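Local coordinates for extracellular sialidase/neuraminidase, putative (Aspergillus fumigatus, PDB 2XZI), which is a KDNase of the sialidase family, a six-bladed beta-propeller hydrolase that probably cleaves terminal KDN (deaminoneuraminic acid) from glycoconjugates, at residues V353-F357 against S366-I370; H12-P16 against A327-A332. All blocks are in the same frame, centred on the assembly; numbering follows the deposited sequence.

Contact 1. Residues V353-F357 against S366-I370. With KDM (deamino-alpha-neuraminic acid), chain D.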
loop_
_atom_site.group_PDB
_atom_site.type_symbol
_atom_site.label_atom_id
_atom_site.label_comp_id
_atom_site.label_asym_id
_atom_site.label_seq_id
_atom_site.Cartn_x
_atom_site.Cartn_y
_atom_site.Cartn_z
ATOM N N VAL A 353 -3.113 -3.843 -7.343
ATOM C CA VAL A 353 -1.855 -3.824 -8.094
ATOM C C VAL A 353 -1.915 -2.720 -9.151
ATOM O O VAL A 353 -2.880 -2.640 -9.930
ATOM C CB VAL A 353 -1.557 -5.189 -8.800
ATOM C CG1 VAL A 353 -0.123 -5.213 -9.341
ATOM C CG2 VAL A 353 -1.790 -6.380 -7.859
ATOM N N GLU A 354 -0.890 -1.872 -9.168
ATOM C CA GLU A 354 -0.746 -0.862 -10.204
ATOM C C GLU A 354 -0.589 -1.452 -11.598
ATOM O O GLU A 354 -0.058 -2.557 -11.769
ATOM C CB GLU A 354 0.477 0.014 -9.924
ATOM C CG GLU A 354 0.340 0.877 -8.695
ATOM C CD GLU A 354 1.503 1.881 -8.569
ATOM O OE1 GLU A 354 2.633 1.553 -8.985
ATOM O OE2 GLU A 354 1.293 2.988 -8.042
ATOM N N SER A 355 -1.060 -0.682 -12.576
ATOM C CA SER A 355 -0.915 -1.002 -13.991
ATOM C C SER A 355 -0.617 0.283 -14.767
ATOM O O SER A 355 -1.022 1.343 -14.353
ATOM C CB SER A 355 -2.207 -1.634 -14.492
ATOM O OG SER A 355 -2.024 -2.242 -15.750
ATOM N N ASP A 356 0.051 0.159 -15.909
ATOM C CA ASP A 356 0.546 1.320 -16.652
ATOM C C ASP A 356 0.297 1.105 -18.118
ATOM O O ASP A 356 0.782 0.139 -18.700
ATOM C CB ASP A 356 2.054 1.460 -16.383
ATOM C CG ASP A 356 2.671 2.744 -16.956
ATOM O OD1 ASP A 356 2.062 3.450 -17.786
ATOM O OD2 ASP A 356 3.813 3.037 -16.573
ATOM N N PHE A 357 -0.490 1.997 -18.710
ATOM C CA PHE A 357 -0.773 1.887 -20.137
ATOM C C PHE A 357 0.463 2.157 -20.991
ATOM O O PHE A 357 0.563 1.632 -22.104
ATOM C CB PHE A 357 -1.908 2.812 -20.529
ATOM C CG PHE A 357 -3.272 2.279 -20.194
ATOM C CD1 PHE A 357 -3.843 2.510 -18.944
ATOM C CD2 PHE A 357 -3.994 1.529 -21.128
ATOM C CE1 PHE A 357 -5.110 2.015 -18.625
ATOM C CE2 PHE A 357 -5.258 1.027 -20.818
ATOM C CZ PHE A 357 -5.822 1.273 -19.560
ATOM N N SER A 366 1.549 8.972 -19.327
ATOM C CA SER A 366 1.180 7.565 -19.294
ATOM C C SER A 366 0.111 7.300 -18.227
ATOM O O SER A 366 0.325 7.531 -17.026
ATOM C CB SER A 366 2.401 6.675 -19.097
ATOM O OG SER A 366 3.163 6.616 -20.300
ATOM N N TYR A 367 -1.055 6.857 -18.676
ATOM C CA TYR A 367 -2.188 6.606 -17.792
ATOM C C TYR A 367 -1.917 5.432 -16.858
ATOM O O TYR A 367 -1.457 4.376 -17.282
ATOM C CB TYR A 367 -3.452 6.361 -18.616
ATOM C CG TYR A 367 -3.890 7.596 -19.387
ATOM C CD1 TYR A 367 -4.611 8.618 -18.762
ATOM C CD2 TYR A 367 -3.561 7.746 -20.742
ATOM C CE1 TYR A 367 -5.002 9.759 -19.464
ATOM C CE2 TYR A 367 -3.950 8.886 -21.449
ATOM C CZ TYR A 367 -4.658 9.884 -20.799
ATOM O OH TYR A 367 -5.044 11.017 -21.499
ATOM N N ARG A 368 -2.209 5.644 -15.578
ATOM C CA ARG A 368 -2.005 4.591 -14.591
ATOM C C ARG A 368 -3.326 4.182 -13.970
ATOM O O ARG A 368 -4.126 5.034 -13.575
ATOM C CB ARG A 368 -1.058 5.053 -13.485
ATOM C CG ARG A 368 0.209 5.697 -13.974
ATOM C CD ARG A 368 1.063 4.743 -14.810
ATOM N NE ARG A 368 2.377 5.316 -15.083
ATOM C CZ ARG A 368 3.404 5.253 -14.235
ATOM N NH1 ARG A 368 3.277 4.622 -13.061
ATOM N NH2 ARG A 368 4.563 5.822 -14.556
ATOM N N ALA A 369 -3.550 2.869 -13.892
ATOM C CA ALA A 369 -4.774 2.304 -13.323
ATOM C C ALA A 369 -4.430 1.334 -12.193
ATOM O O ALA A 369 -3.275 0.960 -12.034
ATOM C CB ALA A 369 -5.614 1.616 -14.395
ATOM N N ILE A 370 -5.436 0.943 -11.421
ATOM C CA ILE A 370 -5.228 -0.035 -10.355
ATOM C C ILE A 370 -6.173 -1.223 -10.501
ATOM O O ILE A 370 -7.381 -1.056 -10.624
ATOM C CB ILE A 370 -5.311 0.617 -8.943
ATOM C CG1 ILE A 370 -4.257 1.718 -8.812
ATOM C CG2 ILE A 370 -5.136 -0.441 -7.867
ATOM C CD1 ILE A 370 -4.380 2.581 -7.533
HETATM C C2 KDM D . 8.938 0.409 -16.414
HETATM C C1 KDM D . 9.434 -0.334 -15.150
HETATM C C3 KDM D . 7.668 -0.256 -16.994
HETATM C C4 KDM D . 6.444 -0.016 -16.085
HETATM C C5 KDM D . 6.294 1.471 -15.725
HETATM C C6 KDM D . 7.613 2.033 -15.149
HETATM C C7 KDM D . 7.715 3.524 -14.763
HETATM C C8 KDM D . 9.117 3.832 -14.174
HETATM C C9 KDM D . 9.356 5.318 -13.820
HETATM O O5 KDM D . 5.235 1.645 -14.770
HETATM O O1A KDM D . 9.865 0.368 -14.204
HETATM O O1B KDM D . 9.371 -1.586 -15.155
HETATM O O4 KDM D . 5.273 -0.486 -16.763
HETATM O O6 KDM D . 8.670 1.803 -16.134
HETATM O O7 KDM D . 7.479 4.348 -15.914
HETATM O O8 KDM D . 9.354 3.021 -13.015
HETATM O O9 KDM D . 8.146 5.968 -13.412
HETATM O O2 KDM D . 9.964 0.376 -17.416
HETATM O O HOH W 1 5.082 5.134 -17.213
#
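This is the loop end of an antiparallel beta hairpin, formed by strands 349-356 and 368-375 in the propeller blade that unites the two ends of the chain, and its tip carries part of a second binding site for deamino-alpha-neuraminic acid. Ser355 and Ala369 make the hydrogen-bonded pair: Ser355 N reaches Ala369 O at 2.8 Å and Ala369 N returns to Ser355 O at 3.0 Å. Glu354 with Ile370 and Asp356 with Arg368 are the non-hydrogen-bonded pairs on either side, their CA atoms 4.6 Å apart in both. Beyond the strand ends, Phe357 N still bonds Tyr367 O at 2.9 Å, while Phe357 CD1 packs on Tyr367 CB at 3.9 Å.

Because side chains alternate, Glu354, Asp356, Arg368 and Ile370 share one face of the sheet, with Ser355 and Ala369 on the other. Glu354 OE2 forms a salt bridge with Arg39 and accepts a hydrogen bond from Ile40 N, both residues of the other KDM pocket. Asp356 faces the second ligand: KDM O5 donates to Asp356 OD2 at 2.7 Å, and a water gives a 2.5 Å hydrogen bond to the same OD2 while lying 2.8 Å from KDM O7. Arg302 and Arg303 also hydrogen-bond this sugar.

Asp356 OD2 sits 3.1 Å from Arg368 NE but over the face of the guanidinium, so this salt bridge is one of charge without a directed N-H. The carboxylate is thus balanced by Arg368 while its OD2 accepts hydrogen bonds from sugar and water.

Contact 2. Residues H12-P16 against A327-A332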
loop_
_atom_site.group_PDB
_atom_site.type_symbol
_atom_site.label_atom_id
_atom_site.label_comp_id
_atom_site.label_asym_id
_atom_site.label_seq_id
_atom_site.Cartn_x
_atom_site.Cartn_y
_atom_site.Cartn_z
ATOM N N HIS A 12 -9.515 -17.599 -8.743
ATOM C CA HIS A 12 -9.016 -16.249 -8.997
ATOM C C HIS A 12 -10.030 -15.472 -9.802
ATOM O O HIS A 12 -10.722 -16.015 -10.670
ATOM C CB HIS A 12 -7.692 -16.290 -9.777
ATOM C CG HIS A 12 -7.862 -16.682 -11.211
ATOM N ND1 HIS A 12 -8.055 -15.753 -12.213
ATOM C CD2 HIS A 12 -7.875 -17.895 -11.814
ATOM C CE1 HIS A 12 -8.186 -16.377 -13.369
ATOM N NE2 HIS A 12 -8.075 -17.675 -13.156
ATOM N N ASP A 13 -10.104 -14.181 -9.521
ATOM C CA ASP A 13 -10.797 -13.247 -10.408
ATOM C C ASP A 13 -10.115 -11.894 -10.285
ATOM O O ASP A 13 -9.451 -11.604 -9.284
ATOM C CB ASP A 13 -12.302 -13.164 -10.107
ATOM C CG ASP A 13 -13.158 -12.873 -11.363
ATOM O OD1 ASP A 13 -12.651 -12.375 -12.391
ATOM O OD2 ASP A 13 -14.379 -13.144 -11.312
ATOM N N GLU A 14 -10.271 -11.077 -11.310
ATOM C CA GLU A 14 -9.512 -9.855 -11.394
ATOM C C GLU A 14 -10.201 -8.882 -12.322
ATOM O O GLU A 14 -10.795 -9.274 -13.335
ATOM C CB GLU A 14 -8.087 -10.165 -11.863
ATOM C CG GLU A 14 -7.989 -10.974 -13.161
ATOM C CD GLU A 14 -8.197 -12.477 -12.997
ATOM O OE1 GLU A 14 -7.854 -13.045 -11.937
ATOM O OE2 GLU A 14 -8.709 -13.098 -13.947
ATOM N N PHE A 15 -10.133 -7.605 -11.974
ATOM C CA PHE A 15 -10.697 -6.538 -12.797
ATOM C C PHE A 15 -10.148 -5.183 -12.369
ATOM O O PHE A 15 -9.727 -5.024 -11.226
ATOM C CB PHE A 15 -12.247 -6.560 -12.789
ATOM C CG PHE A 15 -12.875 -6.581 -11.420
ATOM C CD1 PHE A 15 -13.193 -5.397 -10.749
ATOM C CD2 PHE A 15 -13.204 -7.790 -10.829
ATOM C CE1 PHE A 15 -13.804 -5.436 -9.484
ATOM C CE2 PHE A 15 -13.796 -7.843 -9.569
ATOM C CZ PHE A 15 -14.092 -6.658 -8.888
ATOM N N PRO A 16 -10.159 -4.190 -13.272
ATOM C CA PRO A 16 -9.742 -2.838 -12.843
ATOM C C PRO A 16 -10.704 -2.263 -11.798
ATOM O O PRO A 16 -11.940 -2.374 -11.946
ATOM C CB PRO A 16 -9.783 -2.015 -14.135
ATOM C CG PRO A 16 -9.842 -3.046 -15.248
ATOM C CD PRO A 16 -10.535 -4.232 -14.698
ATOM N N ALA A 327 -2.863 -15.041 -14.464
ATOM C CA ALA A 327 -4.267 -14.649 -14.469
ATOM C C ALA A 327 -4.323 -13.189 -14.958
ATOM O O ALA A 327 -4.721 -12.290 -14.223
ATOM C CB ALA A 327 -4.857 -14.776 -13.061
ATOM N N LYS A 328 -3.924 -12.964 -16.211
ATOM C CA LYS A 328 -3.780 -11.607 -16.742
ATOM C C LYS A 328 -5.123 -10.888 -16.896
ATOM O O LYS A 328 -6.164 -11.506 -17.184
ATOM C CB LYS A 328 -3.018 -11.609 -18.083
ATOM C CG LYS A 328 -2.405 -10.262 -18.461
ATOM C CD LYS A 328 -1.878 -10.244 -19.907
ATOM C CE LYS A 328 -1.280 -8.883 -20.279
ATOM N NZ LYS A 328 0.064 -8.638 -19.673
ATOM N N VAL A 329 -5.076 -9.579 -16.674
ATOM C CA VAL A 329 -6.177 -8.661 -16.944
ATOM C C VAL A 329 -5.935 -8.015 -18.306
ATOM O O VAL A 329 -4.808 -7.628 -18.635
ATOM C CB VAL A 329 -6.271 -7.548 -15.864
ATOM C CG1 VAL A 329 -7.332 -6.511 -16.212
ATOM C CG2 VAL A 329 -6.556 -8.142 -14.513
ATOM N N SER A 330 -7.011 -7.895 -19.085
ATOM C CA SER A 330 -6.958 -7.256 -20.391
ATOM C C SER A 330 -7.647 -5.894 -20.339
ATOM O O SER A 330 -8.656 -5.724 -19.642
ATOM C CB SER A 330 -7.613 -8.159 -21.439
ATOM O OG SER A 330 -6.929 -9.395 -21.526
ATOM N N GLY A 331 -7.074 -4.933 -21.062
ATOM C CA GLY A 331 -7.677 -3.611 -21.251
ATOM C C GLY A 331 -7.356 -2.577 -20.187
ATOM O O GLY A 331 -7.950 -1.489 -20.169
ATOM N N ALA A 332 -6.423 -2.909 -19.295
ATOM C CA ALA A 332 -6.076 -2.026 -18.190
ATOM C C ALA A 332 -4.578 -1.737 -18.146
ATOM O O ALA A 332 -4.041 -1.336 -17.114
ATOM C CB ALA A 332 -6.556 -2.613 -16.876
HETATM O O HOH W 2 -7.399 -13.975 -16.063
#
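In the blade of the six-bladed propeller that closes the ring with both ends of the chain, edge strand 12-18 meets the loop leading from strand 322-323 to strand 334-343. The segments run almost in the same direction, 5° apart end to end, yet no direct hydrogen bond joins them; side chains and a water do the work. Val329 CG2 packs 3.4 Å from Glu14 CG, and Pro16 CG lies 3.7 Å from Ala332 CB. Ile371 of the neighbouring strand 368-375 also touches Pro16, Val329 and Ala332, extending this apolar patch onto the sheet. At the N-terminal end of both segments, Ala327 CB sits over the His12 ring in a CH-pi contact, 3.9 Å from its centroid. That ring is held by a His-carboxylate hydrogen bond within the strand, His12 ND1 to Glu14 OE1 at 2.7 Å. The other carboxylate oxygen serves the loop through a water, which donates to Glu14 OE2 at 2.6 Å and to Lys328 O at 3.0 Å.

From the N terminus, the chain first lays down strand 12-18, then travels through the other blades before 327-332 comes back beside it. Contact 2 therefore closes a loop of 310 residues and brings the start of the chain to its last blade. Contact 1 opens only afterwards, closing a short hairpin connection of 8 residues; the two lie in series, neither nested nor crossed. Both contacts reach the same sheet, in which strands 12-18 and 368-375 are neighbours, and their centres are about 12 Å apart. They also touch directly: Ser355 OG lies 2.6 Å from Ala332 O, a probable hydrogen bond, and Phe357 CZ packs 3.5 Å from Gly331 O.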